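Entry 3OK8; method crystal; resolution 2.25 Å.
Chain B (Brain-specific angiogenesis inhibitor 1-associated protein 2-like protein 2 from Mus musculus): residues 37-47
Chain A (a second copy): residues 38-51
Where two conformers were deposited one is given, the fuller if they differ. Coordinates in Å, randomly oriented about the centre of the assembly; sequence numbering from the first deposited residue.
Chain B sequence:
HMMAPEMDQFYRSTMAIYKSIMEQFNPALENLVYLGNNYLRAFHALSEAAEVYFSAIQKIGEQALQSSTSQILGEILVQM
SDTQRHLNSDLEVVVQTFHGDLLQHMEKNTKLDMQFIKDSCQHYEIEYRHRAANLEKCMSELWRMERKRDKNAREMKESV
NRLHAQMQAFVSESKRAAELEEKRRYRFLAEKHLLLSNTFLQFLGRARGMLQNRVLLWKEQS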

# COMPACT_ATOMS: atom_id res chain seq x y z
N ASN B 37 7.22 -6.60 11.45
CA ASN B 37 6.67 -5.46 12.18
C ASN B 37 7.11 -4.09 11.64
O ASN B 37 6.35 -3.12 11.71
CB ASN B 37 6.96 -5.59 13.68
CG ASN B 37 6.06 -6.61 14.34
OD1 ASN B 37 6.52 -7.46 15.11
ND2 ASN B 37 4.77 -6.55 14.04
N ASN B 38 8.32 -4.01 11.10
CA ASN B 38 8.75 -2.79 10.44
C ASN B 38 7.83 -2.52 9.26
O ASN B 38 7.36 -1.41 9.05
CB ASN B 38 10.18 -2.90 9.94
CG ASN B 38 10.65 -1.66 9.22
OD1 ASN B 38 10.32 -0.53 9.61
ND2 ASN B 38 11.44 -1.85 8.17
N TYR B 39 7.56 -3.58 8.50
CA TYR B 39 6.64 -3.54 7.37
C TYR B 39 5.26 -3.05 7.81
O TYR B 39 4.66 -2.16 7.18
CB TYR B 39 6.51 -4.95 6.81
CG TYR B 39 6.03 -5.03 5.39
CD1 TYR B 39 6.46 -6.06 4.57
CD2 TYR B 39 5.13 -4.08 4.86
CE1 TYR B 39 6.02 -6.16 3.26
CE2 TYR B 39 4.70 -4.17 3.54
CZ TYR B 39 5.15 -5.22 2.75
OH TYR B 39 4.74 -5.35 1.44
N LEU B 40 4.74 -3.65 8.88
CA LEU B 40 3.44 -3.28 9.44
C LEU B 40 3.43 -1.81 9.83
O LEU B 40 2.45 -1.10 9.63
CB LEU B 40 3.13 -4.13 10.67
CG LEU B 40 2.05 -5.21 10.56
CD1 LEU B 40 2.00 -5.83 9.17
CD2 LEU B 40 2.19 -6.29 11.65
N ARG B 41 4.55 -1.37 10.38
CA ARG B 41 4.71 0.01 10.82
C ARG B 41 4.62 0.98 9.64
O ARG B 41 3.95 1.99 9.72
CB ARG B 41 6.02 0.17 11.59
CG ARG B 41 6.25 1.54 12.18
CD ARG B 41 7.46 1.55 13.09
NE ARG B 41 8.68 1.20 12.37
CZ ARG B 41 9.89 1.17 12.93
NH1 ARG B 41 10.96 0.85 12.21
NH2 ARG B 41 10.03 1.47 14.21
N ALA B 42 5.28 0.66 8.53
CA ALA B 42 5.24 1.55 7.37
C ALA B 42 3.85 1.59 6.71
O ALA B 42 3.43 2.62 6.15
CB ALA B 42 6.31 1.18 6.38
N PHE B 43 3.14 0.47 6.77
CA PHE B 43 1.78 0.43 6.25
C PHE B 43 0.81 1.31 7.03
O PHE B 43 0.02 2.03 6.43
CB PHE B 43 1.20 -0.98 6.21
CG PHE B 43 -0.26 -1.00 5.85
CD1 PHE B 43 -1.23 -0.88 6.84
CD2 PHE B 43 -0.66 -1.07 4.53
CE1 PHE B 43 -2.58 -0.85 6.52
CE2 PHE B 43 -2.02 -1.05 4.19
CZ PHE B 43 -2.98 -0.95 5.19
N HIS B 44 0.85 1.24 8.36
CA HIS B 44 -0.06 2.06 9.16
C HIS B 44 0.26 3.55 9.04
O HIS B 44 -0.60 4.41 9.32
CB HIS B 44 -0.09 1.62 10.62
CG HIS B 44 -0.60 0.22 10.82
ND1 HIS B 44 0.02 -0.69 11.65
CD2 HIS B 44 -1.66 -0.43 10.29
CE1 HIS B 44 -0.64 -1.83 11.62
NE2 HIS B 44 -1.66 -1.70 10.80
N ALA B 45 1.49 3.86 8.62
CA ALA B 45 1.89 5.24 8.39
C ALA B 45 1.40 5.74 7.03
O ALA B 45 0.98 6.89 6.90
CB ALA B 45 3.40 5.37 8.49
N LEU B 46 1.47 4.88 6.02
CA LEU B 46 0.93 5.15 4.69
C LEU B 46 -0.57 5.38 4.81
O LEU B 46 -1.13 6.32 4.24
CB LEU B 46 1.17 3.94 3.79
CG LEU B 46 1.49 4.11 2.30
CD1 LEU B 46 1.10 2.84 1.57
CD2 LEU B 46 0.81 5.29 1.68
N SER B 47 -1.22 4.49 5.55
CA SER B 47 -2.64 4.60 5.84
C SER B 47 -2.97 5.98 6.40
O SER B 47 -3.88 6.65 5.94
CB SER B 47 -3.04 3.53 6.85
OG SER B 47 -4.39 3.65 7.24
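Chain A (38-51) NYLRAFHALSEAAE

Residues 38-51 of chain A are helical throughout, as are residues 37-47 of chain B, and in both copies the helix extends beyond the stretch at either end. The i to i+4 backbone hydrogen bonds run from Ala A42 N to Asn A38 O (3.0 Å) through Glu A51 N to Ser A47 O (3.1 Å). The two helices pack antiparallel, with an angle of 162° between their N-to-C directions (signed crossing angle -162°), and their axes approach to 8.5 Å. The register follows from this direction: the CA atoms of Tyr B39 and Ala A49 lie 4.9 Å apart, those of Ala B42 and Leu A46 also 4.9 Å, and those of Leu B46 and Ala A42 4.7 Å.

Such close backbone spacing is accommodated by alanine. The CA-to-CB bonds of Ala A42, Ala A45 and Ala A49 point toward chain B, and these short side chains let the opposing backbone come near: Ala A42 CB is 3.5 Å from Leu B46 CA, and Ala A49 CB is 3.8 Å from Tyr B39 CA. Ala B42 plays the corresponding part on its own helix, its CB lying 3.7 Å from Leu A46 CA.

Leu A46 and Leu B46 interlock as knobs in holes. Leu A46 sits among Tyr B39, Ala B42, Phe B43 and Leu B46; its CD1 is 3.5 Å from Tyr B39 CE2, near the plane of that ring, and 3.8 Å from Phe B43 CB. Leu B46 in turn enters the hole formed by Tyr A39, Ala A42, Phe A43 and Leu A46. Its CD2 reaches the edge of the Tyr A39 ring, 3.4 Å from CE1, and lies over the face of the Phe A43 ring in a CH-pi contact, 3.7 Å from the centroid and 5° off the normal. The leucines also touch each other, Leu B46 CD1 to Leu A46 CD2 at 3.5 Å.

Tyr B39 carries the packing on to Ala A50: Ala A49 C and Ala A50 CA lie over one face of its ring, and Ala A50 CB is 3.3 Å from Tyr B39 CZ.

No direct hydrogen bond joins the stretches, but two waters bridge them. One donates to both Ala A42 O (2.8 Å from the water O) and Ala B42 O (2.6 Å from it), linking the two backbones. The other donates to Ala A49 O and accepts from Asn B38 ND2, at 2.8 and 3.0 Å from its O atom.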

# COMPACT_ATOMS: atom_id res chain seq x y z
N ASN A 38 3.94 14.10 1.87
CA ASN A 38 3.94 13.18 3.00
C ASN A 38 3.45 11.80 2.59
O ASN A 38 4.01 10.78 3.00
CB ASN A 38 3.00 13.69 4.09
CG ASN A 38 3.58 14.83 4.90
OD1 ASN A 38 4.74 15.23 4.73
ND2 ASN A 38 2.77 15.36 5.81
N TYR A 39 2.39 11.79 1.81
CA TYR A 39 1.83 10.57 1.24
C TYR A 39 2.88 9.79 0.42
O TYR A 39 3.03 8.57 0.58
CB TYR A 39 0.65 10.96 0.35
CG TYR A 39 -0.38 9.89 0.09
CD1 TYR A 39 -0.13 8.55 0.37
CD2 TYR A 39 -1.61 10.22 -0.46
CE1 TYR A 39 -1.08 7.58 0.11
CE2 TYR A 39 -2.56 9.26 -0.72
CZ TYR A 39 -2.30 7.94 -0.44
OH TYR A 39 -3.28 7.00 -0.71
N LEU A 40 3.61 10.48 -0.45
CA LEU A 40 4.65 9.85 -1.25
C LEU A 40 5.73 9.25 -0.37
O LEU A 40 6.15 8.11 -0.58
CB LEU A 40 5.31 10.86 -2.20
CG LEU A 40 4.54 11.26 -3.45
CD1 LEU A 40 5.11 12.57 -4.00
CD2 LEU A 40 4.60 10.15 -4.47
N ARG A 41 6.20 10.03 0.60
CA ARG A 41 7.26 9.57 1.49
C ARG A 41 6.83 8.32 2.26
O ARG A 41 7.63 7.40 2.43
CB ARG A 41 7.74 10.69 2.42
CG ARG A 41 8.62 11.72 1.73
CD ARG A 41 9.18 12.78 2.70
NE ARG A 41 8.14 13.68 3.18
CZ ARG A 41 7.87 14.88 2.65
NH1 ARG A 41 8.57 15.33 1.62
NH2 ARG A 41 6.90 15.63 3.16
N ALA A 42 5.59 8.26 2.72
CA ALA A 42 5.07 7.03 3.32
C ALA A 42 5.11 5.88 2.34
O ALA A 42 5.52 4.78 2.71
CB ALA A 42 3.67 7.21 3.86
N PHE A 43 4.66 6.12 1.10
CA PHE A 43 4.75 5.12 0.03
C PHE A 43 6.17 4.59 -0.15
O PHE A 43 6.38 3.39 -0.27
CB PHE A 43 4.32 5.71 -1.31
CG PHE A 43 2.86 5.52 -1.64
CD1 PHE A 43 2.35 4.25 -1.90
CD2 PHE A 43 2.02 6.63 -1.75
CE1 PHE A 43 1.00 4.09 -2.23
CE2 PHE A 43 0.67 6.47 -2.09
CZ PHE A 43 0.16 5.20 -2.32
N HIS A 44 7.14 5.50 -0.24
CA HIS A 44 8.51 5.11 -0.51
C HIS A 44 9.08 4.29 0.65
O HIS A 44 9.91 3.40 0.46
CB HIS A 44 9.38 6.35 -0.75
CG HIS A 44 9.07 7.08 -2.03
ND1 HIS A 44 8.98 6.44 -3.25
CD2 HIS A 44 8.87 8.39 -2.28
CE1 HIS A 44 8.72 7.33 -4.19
NE2 HIS A 44 8.64 8.53 -3.62
N ALA A 45 8.63 4.61 1.86
CA ALA A 45 9.02 3.88 3.07
C ALA A 45 8.39 2.49 3.12
O ALA A 45 9.03 1.53 3.57
CB ALA A 45 8.65 4.68 4.32
N LEU A 46 7.14 2.37 2.67
CA LEU A 46 6.49 1.06 2.66
C LEU A 46 7.21 0.16 1.66
O LEU A 46 7.52 -0.98 1.96
CB LEU A 46 5.01 1.13 2.31
CG LEU A 46 4.26 -0.21 2.31
CD1 LEU A 46 4.03 -0.74 3.74
CD2 LEU A 46 2.95 -0.09 1.60
N SER A 47 7.48 0.69 0.47
CA SER A 47 8.12 -0.13 -0.55
C SER A 47 9.51 -0.62 -0.10
O SER A 47 9.95 -1.67 -0.54
CB SER A 47 8.17 0.62 -1.89
OG SER A 47 9.33 1.42 -1.99
N GLU A 48 10.17 0.13 0.78
CA GLU A 48 11.48 -0.26 1.29
C GLU A 48 11.39 -1.42 2.29
O GLU A 48 12.02 -2.44 2.11
CB GLU A 48 12.19 0.94 1.92
CG GLU A 48 13.34 1.47 1.08
CD GLU A 48 14.62 0.65 1.25
OE1 GLU A 48 14.91 0.20 2.38
OE2 GLU A 48 15.35 0.47 0.25
N ALA A 49 10.58 -1.22 3.32
CA ALA A 49 10.25 -2.25 4.29
C ALA A 49 9.79 -3.54 3.64
O ALA A 49 10.06 -4.61 4.16
CB ALA A 49 9.17 -1.75 5.22
N ALA A 50 9.08 -3.45 2.52
CA ALA A 50 8.65 -4.63 1.78
C ALA A 50 9.84 -5.30 1.11
O ALA A 50 10.00 -6.51 1.19
CB ALA A 50 7.59 -4.29 0.74
N GLU A 51 10.66 -4.50 0.44
CA GLU A 51 11.81 -5.04 -0.27
C GLU A 51 12.81 -5.73 0.67
O GLU A 51 13.40 -6.75 0.31
CB GLU A 51 12.48 -3.93 -1.08
CG GLU A 51 13.74 -4.35 -1.82
CD GLU A 51 13.46 -5.17 -3.07
OE1 GLU A 51 12.36 -5.04 -3.66
OE2 GLU A 51 14.37 -5.94 -3.48
O HOH W 1 5.19 4.34 5.45
O HOH W 2 10.70 -4.46 6.87